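Kojibiose phosphorylase (Gut metagenome, PDB 6W0P) is a phosphorylase of glycoside hydrolase family 65, built from an N-terminal beta-sandwich domain, a helical (alpha/alpha)6-barrel catalytic domain and a C-terminal beta domain. Local coordinates at residues A[430-435]-A[597-602]; A[81-86]-A[404-409]; A[458-463]-A[469-474]. All blocks are in the same frame, centred on the assembly; numbering follows the deposited sequence. Where two conformers were deposited one is given.

Interaction 2 (81-86 with 404-409) joins the N-terminal domain to the central catalytic domain, whereas interactions 1 (430-435 with 597-602) and 3 (458-463 with 469-474) lie wholly within the latter. Along the chain interaction 2 closes before either of the others opens, and interaction 3 is a short hairpin nested inside the long loop closed by interaction 1. No two of them touch: nearest atoms are about 8 Å apart between interactions 2 and 3, about 13 Å between 1 and 3, and about 21 Å between 1 and 2. Interaction 3, its centre about 32 Å from that of the chain, also meets the second subunit.

Interaction 1 (A[430-435]-A[597-602]); sequences YMKIYN and YMEEFS
Lys432 and Glu599 meet through a salt bridge, NZ of Lys432 standing 3.6 Å from OE2 of Glu599. The two side chains approach from opposite directions. The backbones stay far apart, the nearest CA atoms, those of Lys432 and Tyr597, being 12.2 Å from each other, so that only the long side chains meet. Lys432 runs out from its helix with CG anti to the backbone N (chi1 -179°) and bends at chi3; Glu599 turns at chi2 (-91°), which brings its carboxylate round to the ammonium group.

A water reinforces this long ion pair. Water 1 accepts from Lys432 NZ at 2.8 Å and donates to Glu599 OE2 at 2.6 Å, so that OE2 receives both the direct charge contact and the bridged one. With only 57 Å² buried between the segments, the contact probably rests mainly on charge and the bridging water.

The side chain of Glu599 also touches Met684 of strand 684-686. The contact is a surface salt bridge between the C-terminal end of helix 418-434 and the 3-10 turn that links helices 590-596 and 603-613, within the helical barrel domain of the family.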
loop_
_atom_site.group_PDB
_atom_site.type_symbol
_atom_site.label_atom_id
_atom_site.label_comp_id
_atom_site.label_asym_id
_atom_site.label_seq_id
_atom_site.Cartn_x
_atom_site.Cartn_y
_atom_site.Cartn_z
ATOM N N TYR A 430 27.197 -23.790 -4.378
ATOM C CA TYR A 430 27.256 -25.139 -3.776
ATOM C C TYR A 430 28.065 -26.081 -4.683
ATOM O O TYR A 430 28.951 -26.829 -4.190
ATOM C CB TYR A 430 25.844 -25.686 -3.582
ATOM C CG TYR A 430 25.845 -27.083 -3.034
ATOM C CD1 TYR A 430 26.317 -27.313 -1.757
ATOM C CD2 TYR A 430 25.424 -28.170 -3.788
ATOM C CE1 TYR A 430 26.356 -28.590 -1.222
ATOM C CE2 TYR A 430 25.447 -29.452 -3.263
ATOM C CZ TYR A 430 25.932 -29.662 -1.980
ATOM O OH TYR A 430 25.993 -30.897 -1.418
ATOM N N MET A 431 27.736 -26.071 -5.979
ATOM C CA MET A 431 28.395 -26.931 -6.988
ATOM C C MET A 431 29.851 -26.464 -7.122
ATOM O O MET A 431 30.726 -27.321 -7.314
ATOM C CB MET A 431 27.668 -26.865 -8.338
ATOM C CG MET A 431 26.267 -27.465 -8.273
ATOM S SD MET A 431 26.270 -29.255 -7.882
ATOM C CE MET A 431 27.103 -29.870 -9.346
ATOM N N LYS A 432 30.107 -25.168 -6.964
ATOM C CA LYS A 432 31.472 -24.622 -7.113
ATOM C C LYS A 432 32.354 -25.111 -5.951
ATOM O O LYS A 432 33.535 -25.319 -6.181
ATOM C CB LYS A 432 31.425 -23.098 -7.204
ATOM C CG LYS A 432 32.788 -22.448 -7.377
ATOM C CD LYS A 432 32.815 -21.011 -6.938
ATOM C CE LYS A 432 32.732 -20.009 -8.071
ATOM N NZ LYS A 432 32.883 -18.627 -7.542
ATOM N N ILE A 433 31.802 -25.320 -4.757
ATOM C CA ILE A 433 32.590 -25.805 -3.589
ATOM C C ILE A 433 32.647 -27.341 -3.589
ATOM O O ILE A 433 33.702 -27.868 -3.223
ATOM C CB ILE A 433 32.022 -25.235 -2.273
ATOM C CG1 ILE A 433 31.952 -23.705 -2.282
ATOM C CG2 ILE A 433 32.814 -25.752 -1.088
ATOM C CD1 ILE A 433 33.269 -23.015 -2.596
ATOM N N TYR A 434 31.577 -28.039 -3.980
ATOM C CA TYR A 434 31.425 -29.506 -3.761
ATOM C C TYR A 434 31.210 -30.328 -5.035
ATOM O O TYR A 434 31.257 -31.576 -4.941
ATOM C CB TYR A 434 30.234 -29.752 -2.850
ATOM C CG TYR A 434 30.530 -29.332 -1.442
ATOM C CD1 TYR A 434 31.435 -30.049 -0.679
ATOM C CD2 TYR A 434 29.935 -28.209 -0.890
ATOM C CE1 TYR A 434 31.707 -29.678 0.626
ATOM C CE2 TYR A 434 30.196 -27.829 0.411
ATOM C CZ TYR A 434 31.083 -28.569 1.168
ATOM O OH TYR A 434 31.355 -28.208 2.445
ATOM N N ASN A 435 30.934 -29.675 -6.161
ATOM C CA ASN A 435 30.607 -30.329 -7.455
ATOM C C ASN A 435 29.840 -31.636 -7.197
ATOM O O ASN A 435 30.325 -32.695 -7.622
ATOM C CB ASN A 435 31.880 -30.537 -8.274
ATOM C CG ASN A 435 31.555 -30.863 -9.712
ATOM O OD1 ASN A 435 30.385 -30.939 -10.078
ATOM N ND2 ASN A 435 32.582 -31.047 -10.529
ATOM N N TYR A 597 30.442 -12.226 -7.868
ATOM C CA TYR A 597 31.248 -12.599 -9.055
ATOM C C TYR A 597 32.553 -11.797 -9.080
ATOM O O TYR A 597 33.033 -11.430 -10.192
ATOM C CB TYR A 597 30.396 -12.406 -10.307
ATOM C CG TYR A 597 29.335 -13.456 -10.482
ATOM C CD1 TYR A 597 29.635 -14.741 -10.913
ATOM C CD2 TYR A 597 28.017 -13.146 -10.221
ATOM C CE1 TYR A 597 28.641 -15.698 -11.067
ATOM C CE2 TYR A 597 27.013 -14.082 -10.377
ATOM C CZ TYR A 597 27.322 -15.359 -10.798
ATOM O OH TYR A 597 26.278 -16.221 -10.931
ATOM N N MET A 598 33.144 -11.564 -7.907
ATOM C CA MET A 598 34.380 -10.744 -7.724
ATOM C C MET A 598 35.502 -11.271 -8.636
ATOM O O MET A 598 36.313 -10.453 -9.114
ATOM C CB MET A 598 34.849 -10.760 -6.262
ATOM C CG MET A 598 35.184 -12.152 -5.720
ATOM S SD MET A 598 35.847 -12.168 -4.027
ATOM C CE MET A 598 34.613 -11.199 -3.156
ATOM N N GLU A 599 35.534 -12.587 -8.891
ATOM C CA GLU A 599 36.613 -13.238 -9.693
ATOM C C GLU A 599 36.615 -12.735 -11.147
ATOM O O GLU A 599 37.667 -12.815 -11.766
ATOM C CB GLU A 599 36.553 -14.771 -9.611
ATOM C CG GLU A 599 35.466 -15.448 -10.450
ATOM C CD GLU A 599 34.143 -15.657 -9.734
ATOM O OE1 GLU A 599 33.955 -15.059 -8.618
ATOM O OE2 GLU A 599 33.282 -16.392 -10.285
ATOM N N GLU A 600 35.511 -12.212 -11.686
ATOM C CA GLU A 600 35.392 -11.804 -13.114
ATOM C C GLU A 600 35.700 -10.315 -13.308
ATOM O O GLU A 600 35.762 -9.875 -14.479
ATOM C CB GLU A 600 33.980 -12.077 -13.625
ATOM C CG GLU A 600 33.733 -13.545 -13.887
ATOM C CD GLU A 600 32.277 -13.950 -13.855
ATOM O OE1 GLU A 600 31.407 -13.071 -14.084
ATOM O OE2 GLU A 600 32.026 -15.144 -13.594
ATOM N N PHE A 601 35.866 -9.550 -12.228
ATOM C CA PHE A 601 36.008 -8.085 -12.375
ATOM C C PHE A 601 37.426 -7.675 -12.009
ATOM O O PHE A 601 37.939 -8.138 -10.996
ATOM C CB PHE A 601 34.934 -7.350 -11.584
ATOM C CG PHE A 601 33.546 -7.614 -12.112
ATOM C CD1 PHE A 601 33.157 -7.138 -13.358
ATOM C CD2 PHE A 601 32.642 -8.358 -11.375
ATOM C CE1 PHE A 601 31.886 -7.393 -13.855
ATOM C CE2 PHE A 601 31.374 -8.619 -11.872
ATOM C CZ PHE A 601 31.002 -8.130 -13.105
ATOM N N SER A 602 38.023 -6.817 -12.833
ATOM C CA SER A 602 39.410 -6.330 -12.653
ATOM C C SER A 602 39.431 -5.362 -11.474
ATOM O O SER A 602 38.323 -4.904 -11.049
ATOM C CB SER A 602 39.899 -5.685 -13.915
ATOM O OG SER A 602 39.183 -4.497 -14.206
HETATM O O HOH W 1 31.269 -16.652 -8.723
#

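Interaction 2 (A[81-86]-A[404-409]); sequences RTHFTI and KEACNL
Thr82 and Ala406 bring the two backbones closest, with their CA atoms 4.5 Å apart where the run into strand 83-85 passes the irregular loop 404-409. No backbone-to-backbone bond links the segments directly. Water 2 bridges them instead, donating to O of Arg81 at 2.7 Å and to O of Glu405 at 3.0 Å, and it also pairs with ND1 of His83 at 2.9 Å, lying in the plane of the imidazole.

The direct bond is made by Thr82, whose OG1 donates to O of Ala406 over 2.7 Å. The hydroxyl reaches the carbonyl obliquely, at a C=O...donor angle of 128° and tilted 15° from the carbonyl plane; chi1 of -164° turns OG1 away from the backbone N. CB of Ala406 fits between this hydroxyl and the imidazole, 3.6 Å from CE1 of His83. The same CE1 edge points at O of Lys404, 3.3 Å away and close to the ring plane. On the other side of CE1 from ND1, NE2 is met by the backbone N atoms of Arg401 and Asn402, so polar partners at both nitrogens fix the ring's rotation. Within the loop, OE2 of Glu405 folds back to accept from N of Cys407 at 3.0 Å, met on its anti side.

This interdomain contact joins the N-terminal domain to a loop of the helical catalytic domain. Strand 83-85 pairs antiparallel with strand 64-66, and O of His83 is held by His347. Lys404 extends to the hydroxyl of Tyr66 in that partner strand and touches Glu381 of helix 379-388, while Leu409 leads into helix 410-413.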
loop_
_atom_site.group_PDB
_atom_site.type_symbol
_atom_site.label_atom_id
_atom_site.label_comp_id
_atom_site.label_asym_id
_atom_site.label_seq_id
_atom_site.Cartn_x
_atom_site.Cartn_y
_atom_site.Cartn_z
ATOM N N ARG A 81 -2.966 -12.835 3.616
ATOM C CA ARG A 81 -2.765 -13.568 4.892
ATOM C C ARG A 81 -1.285 -13.976 5.043
ATOM O O ARG A 81 -0.857 -14.980 4.444
ATOM C CB ARG A 81 -3.784 -14.710 4.911
ATOM C CG ARG A 81 -3.778 -15.558 6.171
ATOM C CD ARG A 81 -4.678 -16.772 6.001
ATOM N NE ARG A 81 -5.943 -16.461 5.345
ATOM C CZ ARG A 81 -6.584 -17.266 4.490
ATOM N NH1 ARG A 81 -6.078 -18.444 4.162
ATOM N NH2 ARG A 81 -7.727 -16.876 3.946
ATOM N N THR A 82 -0.536 -13.210 5.838
ATOM C CA THR A 82 0.884 -13.479 6.161
ATOM C C THR A 82 0.953 -14.723 7.048
ATOM O O THR A 82 -0.101 -15.173 7.554
ATOM C CB THR A 82 1.550 -12.258 6.810
ATOM O OG1 THR A 82 2.965 -12.461 6.743
ATOM C CG2 THR A 82 1.105 -12.031 8.244
ATOM N N HIS A 83 2.144 -15.289 7.215
ATOM C CA HIS A 83 2.360 -16.405 8.169
ATOM C C HIS A 83 3.635 -16.127 8.946
ATOM O O HIS A 83 4.406 -15.237 8.525
ATOM C CB HIS A 83 2.341 -17.758 7.456
ATOM C CG HIS A 83 3.510 -17.955 6.564
ATOM N ND1 HIS A 83 3.532 -17.494 5.271
ATOM C CD2 HIS A 83 4.693 -18.556 6.780
ATOM C CE1 HIS A 83 4.674 -17.820 4.719
ATOM N NE2 HIS A 83 5.414 -18.454 5.634
ATOM N N PHE A 84 3.798 -16.829 10.065
ATOM C CA PHE A 84 4.859 -16.562 11.071
ATOM C C PHE A 84 5.103 -17.820 11.915
ATOM O O PHE A 84 4.141 -18.581 12.145
ATOM C CB PHE A 84 4.464 -15.336 11.906
ATOM C CG PHE A 84 2.997 -15.262 12.255
ATOM C CD1 PHE A 84 2.481 -15.985 13.319
ATOM C CD2 PHE A 84 2.130 -14.475 11.513
ATOM C CE1 PHE A 84 1.130 -15.930 13.631
ATOM C CE2 PHE A 84 0.779 -14.423 11.824
ATOM C CZ PHE A 84 0.279 -15.163 12.873
ATOM N N THR A 85 6.358 -18.012 12.335
ATOM C CA THR A 85 6.833 -18.998 13.348
ATOM C C THR A 85 6.226 -18.605 14.692
ATOM O O THR A 85 6.327 -17.429 15.043
ATOM C CB THR A 85 8.364 -19.028 13.383
ATOM O OG1 THR A 85 8.845 -19.161 12.046
ATOM C CG2 THR A 85 8.944 -20.166 14.189
ATOM N N ILE A 86 5.571 -19.537 15.387
ATOM C CA ILE A 86 4.710 -19.194 16.562
ATOM C C ILE A 86 5.424 -19.571 17.867
ATOM O O ILE A 86 6.098 -20.616 17.949
ATOM C CB ILE A 86 3.312 -19.829 16.446
ATOM C CG1 ILE A 86 3.389 -21.328 16.152
ATOM C CG2 ILE A 86 2.482 -19.094 15.407
ATOM C CD1 ILE A 86 2.065 -22.051 16.236
ATOM N N LYS A 404 5.314 -19.970 0.797
ATOM C CA LYS A 404 4.391 -18.949 0.240
ATOM C C LYS A 404 4.926 -17.552 0.563
ATOM O O LYS A 404 5.596 -17.383 1.608
ATOM C CB LYS A 404 2.975 -19.083 0.806
ATOM C CG LYS A 404 2.283 -20.377 0.430
ATOM C CD LYS A 404 0.833 -20.393 0.803
ATOM C CE LYS A 404 0.151 -21.644 0.287
ATOM N NZ LYS A 404 -0.990 -22.009 1.156
ATOM N N GLU A 405 4.591 -16.575 -0.276
ATOM C CA GLU A 405 4.968 -15.171 -0.001
ATOM C C GLU A 405 4.290 -14.748 1.311
ATOM O O GLU A 405 3.075 -14.919 1.435
ATOM C CB GLU A 405 4.613 -14.268 -1.178
ATOM C CG GLU A 405 5.066 -12.840 -0.965
ATOM C CD GLU A 405 6.568 -12.723 -0.794
ATOM O OE1 GLU A 405 7.262 -12.774 -1.822
ATOM O OE2 GLU A 405 7.039 -12.612 0.360
ATOM N N ALA A 406 5.063 -14.231 2.264
ATOM C CA ALA A 406 4.544 -13.692 3.543
ATOM C C ALA A 406 4.624 -12.161 3.555
ATOM O O ALA A 406 3.982 -11.536 4.397
ATOM C CB ALA A 406 5.289 -14.303 4.705
ATOM N N CYS A 407 5.399 -11.566 2.661
ATOM C CA CYS A 407 5.544 -10.099 2.533
ATOM C C CYS A 407 4.312 -9.529 1.821
ATOM O O CYS A 407 4.065 -9.885 0.645
ATOM C CB CYS A 407 6.798 -9.752 1.750
ATOM S SG CYS A 407 6.924 -7.981 1.431
ATOM N N ASN A 408 3.585 -8.640 2.491
ATOM C CA ASN A 408 2.301 -8.086 1.980
ATOM C C ASN A 408 2.542 -6.692 1.393
ATOM O O ASN A 408 1.528 -5.999 1.066
ATOM C CB ASN A 408 1.199 -8.112 3.045
ATOM C CG ASN A 408 1.434 -7.164 4.204
ATOM O OD1 ASN A 408 2.368 -6.379 4.183
ATOM N ND2 ASN A 408 0.595 -7.237 5.221
ATOM N N LEU A 409 3.810 -6.284 1.252
ATOM C CA LEU A 409 4.158 -5.015 0.558
ATOM C C LEU A 409 4.427 -5.355 -0.907
ATOM O O LEU A 409 5.531 -5.857 -1.219
ATOM C CB LEU A 409 5.360 -4.328 1.228
ATOM C CG LEU A 409 5.153 -3.893 2.688
ATOM C CD1 LEU A 409 6.406 -3.228 3.254
ATOM C CD2 LEU A 409 3.965 -2.944 2.826
HETATM O O HOH W 2 1.625 -15.918 3.836
#

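Interaction 3 (A[458-463]-A[469-474]); sequences RGQYNQ and SFYGVM
Gly459 lies over one face of the Phe470 ring in a CH-pi contact, its CA 3.9 Å from the centroid and 28° off the normal. The Tyr471 ring carries O of Gln460 at its edge, with CE1 3.8 Å from that oxygen, and its hydroxyl touches CB of Asn462. The Gln460 amide is nearly perpendicular to this ring, the planes 83° apart, and its NE2 lies 3.7 Å from CB of Tyr471, beside CD1. At the edge of the Arg458 guanidinium, NH1 donates to O of Tyr471 at 2.8 Å and NH2 to the same oxygen at 3.1 Å, an end-on grip by two nitrogens on one atom. A bend at chi2 (52°) helps bring the group there, and NH2 adds a weak bond to O of Gly472.

Gln460 and Ser469 form an antiparallel hydrogen-bonded pair, N of Gln460 to O of Ser469 at 3.0 Å and N of Ser469 to O of Gln460 at 2.9 Å, at the mouth of the beta-hairpin that follows helix 437-458. Downstream, Gly472 and Val473 make a G1 beta bulge opposite Val483. Water 3 donates to O of Arg458 and accepts from NE2 of Gln460 and N of Tyr471. NE2 of Gln460 also reaches O of Arg581 of the second subunit.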
loop_
_atom_site.group_PDB
_atom_site.type_symbol
_atom_site.label_atom_id
_atom_site.label_comp_id
_atom_site.label_asym_id
_atom_site.label_seq_id
_atom_site.Cartn_x
_atom_site.Cartn_y
_atom_site.Cartn_z
ATOM N N ARG A 458 8.436 -13.561 -16.676
ATOM C CA ARG A 458 8.274 -12.260 -15.978
ATOM C C ARG A 458 9.137 -11.238 -16.717
ATOM O O ARG A 458 8.756 -10.043 -16.789
ATOM C CB ARG A 458 8.635 -12.390 -14.492
ATOM C CG ARG A 458 8.624 -11.076 -13.708
ATOM C CD ARG A 458 7.319 -10.321 -13.898
ATOM N NE ARG A 458 7.219 -9.085 -13.133
ATOM C CZ ARG A 458 7.787 -7.928 -13.448
ATOM N NH1 ARG A 458 8.528 -7.795 -14.535
ATOM N NH2 ARG A 458 7.588 -6.882 -12.676
ATOM N N GLY A 459 10.288 -11.686 -17.221
ATOM C CA GLY A 459 11.105 -10.911 -18.170
ATOM C C GLY A 459 10.327 -10.667 -19.451
ATOM O O GLY A 459 9.531 -11.533 -19.818
ATOM N N GLN A 460 10.502 -9.512 -20.085
ATOM C CA GLN A 460 9.793 -9.164 -21.347
ATOM C C GLN A 460 10.787 -8.594 -22.365
ATOM O O GLN A 460 11.841 -8.019 -21.956
ATOM C CB GLN A 460 8.691 -8.131 -21.095
ATOM C CG GLN A 460 7.666 -8.535 -20.040
ATOM C CD GLN A 460 6.787 -7.365 -19.652
ATOM O OE1 GLN A 460 5.660 -7.254 -20.139
ATOM N NE2 GLN A 460 7.290 -6.476 -18.794
ATOM N N TYR A 461 10.434 -8.703 -23.650
ATOM C CA TYR A 461 11.106 -7.959 -24.733
ATOM C C TYR A 461 10.580 -6.531 -24.712
ATOM O O TYR A 461 9.395 -6.332 -24.351
ATOM C CB TYR A 461 10.860 -8.607 -26.100
ATOM C CG TYR A 461 11.549 -9.930 -26.305
ATOM C CD1 TYR A 461 12.865 -9.995 -26.727
ATOM C CD2 TYR A 461 10.875 -11.123 -26.098
ATOM C CE1 TYR A 461 13.502 -11.213 -26.921
ATOM C CE2 TYR A 461 11.489 -12.349 -26.300
ATOM C CZ TYR A 461 12.810 -12.395 -26.719
ATOM O OH TYR A 461 13.413 -13.611 -26.918
ATOM N N ASN A 462 11.435 -5.587 -25.103
ATOM C CA ASN A 462 11.103 -4.158 -25.338
ATOM C C ASN A 462 10.126 -4.035 -26.525
ATOM O O ASN A 462 9.715 -5.099 -27.097
ATOM C CB ASN A 462 12.370 -3.326 -25.574
ATOM C CG ASN A 462 12.972 -3.524 -26.953
ATOM O OD1 ASN A 462 12.997 -4.650 -27.467
ATOM N ND2 ASN A 462 13.446 -2.433 -27.556
ATOM N N GLN A 463 9.773 -2.793 -26.885
ATOM C CA GLN A 463 8.707 -2.448 -27.862
ATOM C C GLN A 463 8.979 -3.181 -29.188
ATOM O O GLN A 463 8.077 -3.908 -29.625
ATOM C CB GLN A 463 8.604 -0.923 -27.991
ATOM C CG GLN A 463 7.615 -0.430 -29.048
ATOM C CD GLN A 463 6.164 -0.296 -28.624
ATOM O OE1 GLN A 463 5.270 -0.206 -29.468
ATOM N NE2 GLN A 463 5.909 -0.260 -27.321
ATOM N N SER A 469 14.573 -7.567 -20.992
ATOM C CA SER A 469 14.892 -7.038 -19.643
ATOM C C SER A 469 13.822 -7.430 -18.629
ATOM O O SER A 469 12.976 -8.248 -18.953
ATOM C CB SER A 469 15.089 -5.554 -19.712
ATOM O OG SER A 469 15.645 -5.073 -18.509
ATOM N N PHE A 470 13.898 -6.873 -17.416
ATOM C CA PHE A 470 12.800 -6.904 -16.438
ATOM C C PHE A 470 12.350 -5.467 -16.280
ATOM O O PHE A 470 13.196 -4.608 -16.033
ATOM C CB PHE A 470 13.224 -7.591 -15.137
ATOM C CG PHE A 470 13.630 -9.036 -15.322
ATOM C CD1 PHE A 470 14.872 -9.368 -15.843
ATOM C CD2 PHE A 470 12.744 -10.065 -15.063
ATOM C CE1 PHE A 470 15.237 -10.693 -16.040
ATOM C CE2 PHE A 470 13.115 -11.392 -15.240
ATOM C CZ PHE A 470 14.361 -11.706 -15.720
ATOM N N TYR A 471 11.047 -5.253 -16.441
ATOM C CA TYR A 471 10.346 -3.957 -16.325
ATOM C C TYR A 471 9.590 -3.971 -14.997
ATOM O O TYR A 471 9.105 -5.053 -14.634
ATOM C CB TYR A 471 9.420 -3.759 -17.531
ATOM C CG TYR A 471 10.166 -3.546 -18.816
ATOM C CD1 TYR A 471 10.547 -4.616 -19.606
ATOM C CD2 TYR A 471 10.504 -2.276 -19.228
ATOM C CE1 TYR A 471 11.247 -4.433 -20.788
ATOM C CE2 TYR A 471 11.262 -2.079 -20.372
ATOM C CZ TYR A 471 11.633 -3.161 -21.155
ATOM O OH TYR A 471 12.345 -2.956 -22.295
ATOM N N GLY A 472 9.515 -2.816 -14.322
ATOM C CA GLY A 472 8.695 -2.595 -13.121
ATOM C C GLY A 472 9.249 -3.391 -11.970
ATOM O O GLY A 472 8.504 -4.176 -11.376
ATOM N N VAL A 473 10.548 -3.243 -11.717
ATOM C CA VAL A 473 11.282 -4.093 -10.740
ATOM C C VAL A 473 11.946 -3.228 -9.677
ATOM O O VAL A 473 11.878 -1.966 -9.744
ATOM C CB VAL A 473 12.285 -5.025 -11.441
ATOM C CG1 VAL A 473 11.550 -6.030 -12.318
ATOM C CG2 VAL A 473 13.355 -4.276 -12.224
ATOM N N MET A 474 12.541 -3.920 -8.720
ATOM C CA MET A 474 13.374 -3.350 -7.653
ATOM C C MET A 474 14.528 -4.323 -7.425
ATOM O O MET A 474 14.246 -5.540 -7.263
ATOM C CB MET A 474 12.549 -3.200 -6.369
ATOM C CG MET A 474 13.377 -2.836 -5.164
ATOM S SD MET A 474 12.447 -2.752 -3.608
ATOM C CE MET A 474 11.515 -1.243 -3.835
HETATM O O HOH W 3 9.466 -7.477 -17.427
#